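PDB 1WOZ: 177aa long conserved hypothetical protein (ST1454) from Sulfolobus tokodaii, which probably transfers the adenosyl group of ATP to cob(I)alamin, as PduO-type corrinoid adenosyltransferases do. Local coordinates for residues A[95-108]-A[158-172]. Numbering follows the deposited sequence.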
loop_
_atom_site.group_PDB
_atom_site.type_symbol
_atom_site.label_atom_id
_atom_site.label_comp_id
_atom_site.label_asym_id
_atom_site.label_seq_id
_atom_site.Cartn_x
_atom_site.Cartn_y
_atom_site.Cartn_z
ATOM N N GLU A 95 9.530 26.854 -4.522
ATOM C CA GLU A 95 9.621 27.019 -3.074
ATOM C C GLU A 95 10.709 26.153 -2.449
ATOM O O GLU A 95 11.425 26.608 -1.561
ATOM C CB GLU A 95 8.285 26.687 -2.382
ATOM C CG GLU A 95 8.283 27.000 -0.866
ATOM C CD GLU A 95 6.972 26.661 -0.171
ATOM O OE1 GLU A 95 5.897 26.670 -0.824
ATOM O OE2 GLU A 95 7.017 26.400 1.044
ATOM N N SER A 96 10.834 24.903 -2.888
ATOM C CA SER A 96 11.830 24.025 -2.290
ATOM C C SER A 96 13.235 24.337 -2.763
ATOM O O SER A 96 14.204 24.088 -2.049
ATOM C CB SER A 96 11.527 22.546 -2.601
ATOM O OG SER A 96 11.726 22.267 -3.972
ATOM N N GLY A 97 13.351 24.899 -3.959
ATOM C CA GLY A 97 14.684 25.150 -4.476
ATOM C C GLY A 97 15.217 23.841 -5.055
ATOM O O GLY A 97 14.523 22.808 -5.023
ATOM N N PRO A 98 16.449 23.838 -5.582
ATOM C CA PRO A 98 17.025 22.619 -6.163
ATOM C C PRO A 98 17.335 21.520 -5.152
ATOM O O PRO A 98 17.703 21.786 -4.008
ATOM C CB PRO A 98 18.296 23.127 -6.857
ATOM C CG PRO A 98 18.736 24.266 -5.936
ATOM C CD PRO A 98 17.395 24.971 -5.657
ATOM N N VAL A 99 17.196 20.278 -5.590
ATOM C CA VAL A 99 17.495 19.143 -4.727
ATOM C C VAL A 99 18.375 18.147 -5.488
ATOM O O VAL A 99 18.197 17.943 -6.688
ATOM C CB VAL A 99 16.182 18.418 -4.255
ATOM C CG1 VAL A 99 15.493 17.697 -5.451
ATOM C CG2 VAL A 99 16.504 17.412 -3.152
ATOM N N LYS A 100 19.351 17.569 -4.792
ATOM C CA LYS A 100 20.222 16.555 -5.374
ATOM C C LYS A 100 19.402 15.276 -5.559
ATOM O O LYS A 100 18.479 15.003 -4.770
ATOM C CB LYS A 100 21.365 16.218 -4.417
ATOM C CG LYS A 100 22.432 17.304 -4.245
ATOM C CD LYS A 100 23.425 16.843 -3.176
ATOM C CE LYS A 100 24.807 17.451 -3.366
ATOM N NZ LYS A 100 24.731 18.922 -3.321
ATOM N N LEU A 101 19.760 14.492 -6.575
ATOM C CA LEU A 101 19.103 13.209 -6.858
ATOM C C LEU A 101 20.127 12.101 -6.552
ATOM O O LEU A 101 21.338 12.319 -6.709
ATOM C CB LEU A 101 18.681 13.175 -8.336
ATOM C CG LEU A 101 17.731 14.328 -8.708
ATOM C CD1 LEU A 101 17.455 14.308 -10.221
ATOM C CD2 LEU A 101 16.413 14.183 -7.904
ATOM N N PHE A 102 19.683 10.930 -6.083
ATOM C CA PHE A 102 18.278 10.612 -5.823
ATOM C C PHE A 102 17.879 10.992 -4.408
ATOM O O PHE A 102 18.694 10.946 -3.501
ATOM C CB PHE A 102 18.034 9.102 -5.930
ATOM C CG PHE A 102 18.167 8.553 -7.302
ATOM C CD1 PHE A 102 19.000 7.467 -7.544
ATOM C CD2 PHE A 102 17.435 9.089 -8.354
ATOM C CE1 PHE A 102 19.099 6.921 -8.822
ATOM C CE2 PHE A 102 17.531 8.548 -9.636
ATOM C CZ PHE A 102 18.363 7.465 -9.867
ATOM N N VAL A 103 16.610 11.342 -4.229
ATOM C CA VAL A 103 16.088 11.650 -2.909
ATOM C C VAL A 103 15.634 10.309 -2.302
ATOM O O VAL A 103 14.925 9.535 -2.951
ATOM C CB VAL A 103 14.878 12.624 -2.998
ATOM C CG1 VAL A 103 14.089 12.621 -1.674
ATOM C CG2 VAL A 103 15.388 14.028 -3.314
ATOM N N ILE A 104 16.074 10.028 -1.078
ATOM C CA ILE A 104 15.672 8.803 -0.378
ATOM C C ILE A 104 14.317 9.164 0.218
ATOM O O ILE A 104 14.211 10.084 1.045
ATOM C CB ILE A 104 16.680 8.443 0.731
ATOM C CG1 ILE A 104 18.035 8.093 0.082
ATOM C CG2 ILE A 104 16.123 7.266 1.586
ATOM C CD1 ILE A 104 19.178 7.784 1.089
ATOM N N PRO A 105 13.257 8.443 -0.184
ATOM C CA PRO A 105 11.923 8.763 0.327
ATOM C C PRO A 105 11.735 8.729 1.843
ATOM O O PRO A 105 12.044 7.732 2.501
ATOM C CB PRO A 105 11.018 7.772 -0.428
ATOM C CG PRO A 105 11.903 6.585 -0.613
ATOM C CD PRO A 105 13.233 7.212 -0.999
ATOM N N GLY A 106 11.218 9.834 2.381
ATOM C CA GLY A 106 11.007 9.914 3.818
ATOM C C GLY A 106 11.173 11.332 4.364
ATOM O O GLY A 106 11.050 12.321 3.622
ATOM N N GLY A 107 11.453 11.408 5.664
ATOM C CA GLY A 107 11.636 12.673 6.367
ATOM C C GLY A 107 10.457 12.938 7.296
ATOM O O GLY A 107 10.191 12.150 8.224
ATOM N N SER A 108 9.761 14.051 7.072
ATOM C CA SER A 108 8.574 14.371 7.867
ATOM C C SER A 108 7.485 13.347 7.540
ATOM O O SER A 108 7.535 12.693 6.504
ATOM C CB SER A 108 8.046 15.772 7.533
ATOM O OG SER A 108 7.759 15.896 6.150
ATOM N N LEU A 158 9.111 17.449 -1.271
ATOM C CA LEU A 158 10.279 18.307 -1.012
ATOM C C LEU A 158 9.852 19.536 -0.200
ATOM O O LEU A 158 10.532 19.937 0.759
ATOM C CB LEU A 158 10.897 18.809 -2.329
ATOM C CG LEU A 158 11.374 17.758 -3.334
ATOM C CD1 LEU A 158 11.928 18.463 -4.572
ATOM C CD2 LEU A 158 12.433 16.850 -2.679
ATOM N N VAL A 159 8.738 20.149 -0.601
ATOM C CA VAL A 159 8.245 21.321 0.093
ATOM C C VAL A 159 7.769 20.954 1.499
ATOM O O VAL A 159 7.990 21.726 2.459
ATOM C CB VAL A 159 7.113 22.029 -0.713
ATOM C CG1 VAL A 159 6.450 23.109 0.155
ATOM C CG2 VAL A 159 7.719 22.689 -1.984
ATOM N N ALA A 160 7.146 19.779 1.642
ATOM C CA ALA A 160 6.691 19.327 2.965
ATOM C C ALA A 160 7.867 19.262 3.946
ATOM O O ALA A 160 7.753 19.707 5.112
ATOM C CB ALA A 160 6.040 17.934 2.865
ATOM N N ASN A 161 8.977 18.664 3.519
ATOM C CA ASN A 161 10.146 18.591 4.412
ATOM C C ASN A 161 10.697 19.975 4.717
ATOM O O ASN A 161 11.029 20.272 5.851
ATOM C CB ASN A 161 11.255 17.692 3.822
ATOM C CG ASN A 161 10.997 16.221 4.107
ATOM O OD1 ASN A 161 10.312 15.888 5.084
ATOM N ND2 ASN A 161 11.529 15.340 3.267
ATOM N N LYS A 162 10.803 20.829 3.707
ATOM C CA LYS A 162 11.284 22.193 3.956
ATOM C C LYS A 162 10.408 22.893 4.992
ATOM O O LYS A 162 10.913 23.518 5.938
ATOM C CB LYS A 162 11.268 23.014 2.668
ATOM C CG LYS A 162 11.717 24.460 2.850
ATOM C CD LYS A 162 11.739 25.161 1.499
ATOM C CE LYS A 162 12.046 26.654 1.629
ATOM N NZ LYS A 162 13.463 26.872 2.015
ATOM N N ARG A 163 9.090 22.800 4.827
ATOM C CA ARG A 163 8.185 23.438 5.778
ATOM C C ARG A 163 8.293 22.824 7.167
ATOM O O ARG A 163 7.916 23.458 8.156
ATOM C CB ARG A 163 6.730 23.363 5.286
ATOM C CG ARG A 163 6.492 24.206 4.028
ATOM C CD ARG A 163 5.018 24.150 3.560
ATOM N NE ARG A 163 4.827 24.858 2.297
ATOM C CZ ARG A 163 3.680 24.889 1.623
ATOM N NH1 ARG A 163 2.617 24.254 2.100
ATOM N NH2 ARG A 163 3.603 25.526 0.460
ATOM N N ARG A 164 8.790 21.590 7.244
ATOM C CA ARG A 164 8.950 20.912 8.522
ATOM C C ARG A 164 10.394 20.968 9.058
ATOM O O ARG A 164 10.716 20.310 10.050
ATOM C CB ARG A 164 8.530 19.434 8.401
ATOM C CG ARG A 164 7.036 19.215 8.349
ATOM C CD ARG A 164 6.398 19.665 9.664
ATOM N NE ARG A 164 4.999 19.248 9.767
ATOM C CZ ARG A 164 4.031 20.012 10.271
ATOM N NH1 ARG A 164 4.311 21.236 10.713
ATOM N NH2 ARG A 164 2.783 19.554 10.348
ATOM N N ASN A 165 11.259 21.747 8.421
ATOM C CA ASN A 165 12.662 21.837 8.865
ATOM C C ASN A 165 13.383 20.504 8.865
ATOM O O ASN A 165 14.247 20.238 9.699
ATOM C CB ASN A 165 12.752 22.474 10.260
ATOM C CG ASN A 165 12.539 23.977 10.209
ATOM O OD1 ASN A 165 11.406 24.449 10.166
ATOM N ND2 ASN A 165 13.630 24.731 10.179
ATOM N N VAL A 166 13.039 19.671 7.895
ATOM C CA VAL A 166 13.655 18.368 7.752
ATOM C C VAL A 166 14.518 18.359 6.482
ATOM O O VAL A 166 14.057 18.760 5.420
ATOM C CB VAL A 166 12.558 17.278 7.638
ATOM C CG1 VAL A 166 13.192 15.945 7.238
ATOM C CG2 VAL A 166 11.799 17.164 8.964
ATOM N N SER A 167 15.772 17.914 6.596
ATOM C CA SER A 167 16.673 17.831 5.442
ATOM C C SER A 167 16.398 16.578 4.621
ATOM O O SER A 167 16.003 15.542 5.162
ATOM C CB SER A 167 18.141 17.760 5.891
ATOM O OG SER A 167 18.501 18.886 6.648
ATOM N N GLU A 168 16.620 16.676 3.316
ATOM C CA GLU A 168 16.437 15.539 2.434
ATOM C C GLU A 168 17.628 14.595 2.590
ATOM O O GLU A 168 18.770 15.044 2.755
ATOM C CB GLU A 168 16.393 15.993 0.976
ATOM C CG GLU A 168 15.251 16.936 0.637
ATOM C CD GLU A 168 13.899 16.294 0.845
ATOM O OE1 GLU A 168 13.822 15.052 0.769
ATOM O OE2 GLU A 168 12.919 17.031 1.067
ATOM N N LYS A 169 17.357 13.295 2.552
ATOM C CA LYS A 169 18.413 12.286 2.611
ATOM C C LYS A 169 18.666 11.983 1.131
ATOM O O LYS A 169 17.727 11.810 0.382
ATOM C CB LYS A 169 17.922 11.011 3.296
ATOM C CG LYS A 169 17.257 11.234 4.644
ATOM C CD LYS A 169 18.259 11.523 5.732
ATOM C CE LYS A 169 17.570 11.513 7.113
ATOM N NZ LYS A 169 18.561 11.543 8.206
ATOM N N ILE A 170 19.927 11.914 0.733
ATOM C CA ILE A 170 20.307 11.695 -0.660
ATOM C C ILE A 170 21.180 10.443 -0.919
ATOM O O ILE A 170 22.096 10.131 -0.148
ATOM C CB ILE A 170 21.137 12.921 -1.187
ATOM C CG1 ILE A 170 20.489 14.255 -0.750
ATOM C CG2 ILE A 170 21.294 12.850 -2.727
ATOM C CD1 ILE A 170 19.109 14.542 -1.325
ATOM N N TYR A 171 20.875 9.738 -2.005
ATOM C CA TYR A 171 21.672 8.605 -2.467
ATOM C C TYR A 171 22.142 9.258 -3.767
ATOM O O TYR A 171 21.510 9.148 -4.824
ATOM C CB TYR A 171 20.824 7.387 -2.785
ATOM C CG TYR A 171 21.682 6.232 -3.257
ATOM C CD1 TYR A 171 22.333 5.399 -2.338
ATOM C CD2 TYR A 171 21.870 5.988 -4.626
ATOM C CE1 TYR A 171 23.142 4.353 -2.767
ATOM C CE2 TYR A 171 22.687 4.936 -5.069
ATOM C CZ TYR A 171 23.311 4.124 -4.134
ATOM O OH TYR A 171 24.052 3.056 -4.557
ATOM N N ASP A 172 23.255 9.965 -3.645
ATOM C CA ASP A 172 23.820 10.780 -4.704
ATOM C C ASP A 172 24.267 10.158 -6.015
ATOM O O ASP A 172 25.231 9.388 -6.048
ATOM C CB ASP A 172 24.976 11.585 -4.109
ATOM C CG ASP A 172 25.107 12.936 -4.740
ATOM O OD1 ASP A 172 25.027 13.004 -5.982
ATOM O OD2 ASP A 172 25.285 13.925 -3.988
HETATM O O HOH W 1 14.722 12.619 2.067
#
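Leu158 packs its two methyls against Val99 and Val103. CD1 lies 3.8 Å from Val99 CG1, and CD2 meets both Val103 CG2 and Val99 CG2 at 4.1 Å. Ile170 CD1 comes in beside both valines from strand 169-173, which pairs with 103-104 as a small antiparallel sheet in a largely helical chain. Just before 103-104, Phe102 exchanges backbone N-H...O bonds with Tyr171, whose OH bonds to Glu66 of the second subunit. A water bridges Ile104 O, Lys169 N and Glu168 OE1.

Asn161 ND2 gives a nearly straight bond, in its own amide plane, to Gly106 O (3.1 Å). It also reaches Glu168 OE2 from above the carboxylate plane. OD1 accepts from Ser108 N and Ser108 OG, both at 2.8 Å. Ser108 OG, set between its backbone N and carbonyl carbon (chi1 57°), also caps Ala111 N, with Ser108 as N-cap of helix 109-134. A leucine in place of Asn161 would probably leave Gly106 O, both Ser108 donors and Glu168 OE2 without this partner, and let residues 106-108 shift.

At the outer edge, Arg163 grips Glu95 side-on, NE to OE2 (3.0 Å) and NH2 to OE1 (2.9 Å). Carboxylate and guanidinium are nearly coplanar, 19° apart. Asp49 also pairs with NH2, so two acids probably stabilise the arginine's charge while Glu95 links the ends of helices 79-96 and 140-163.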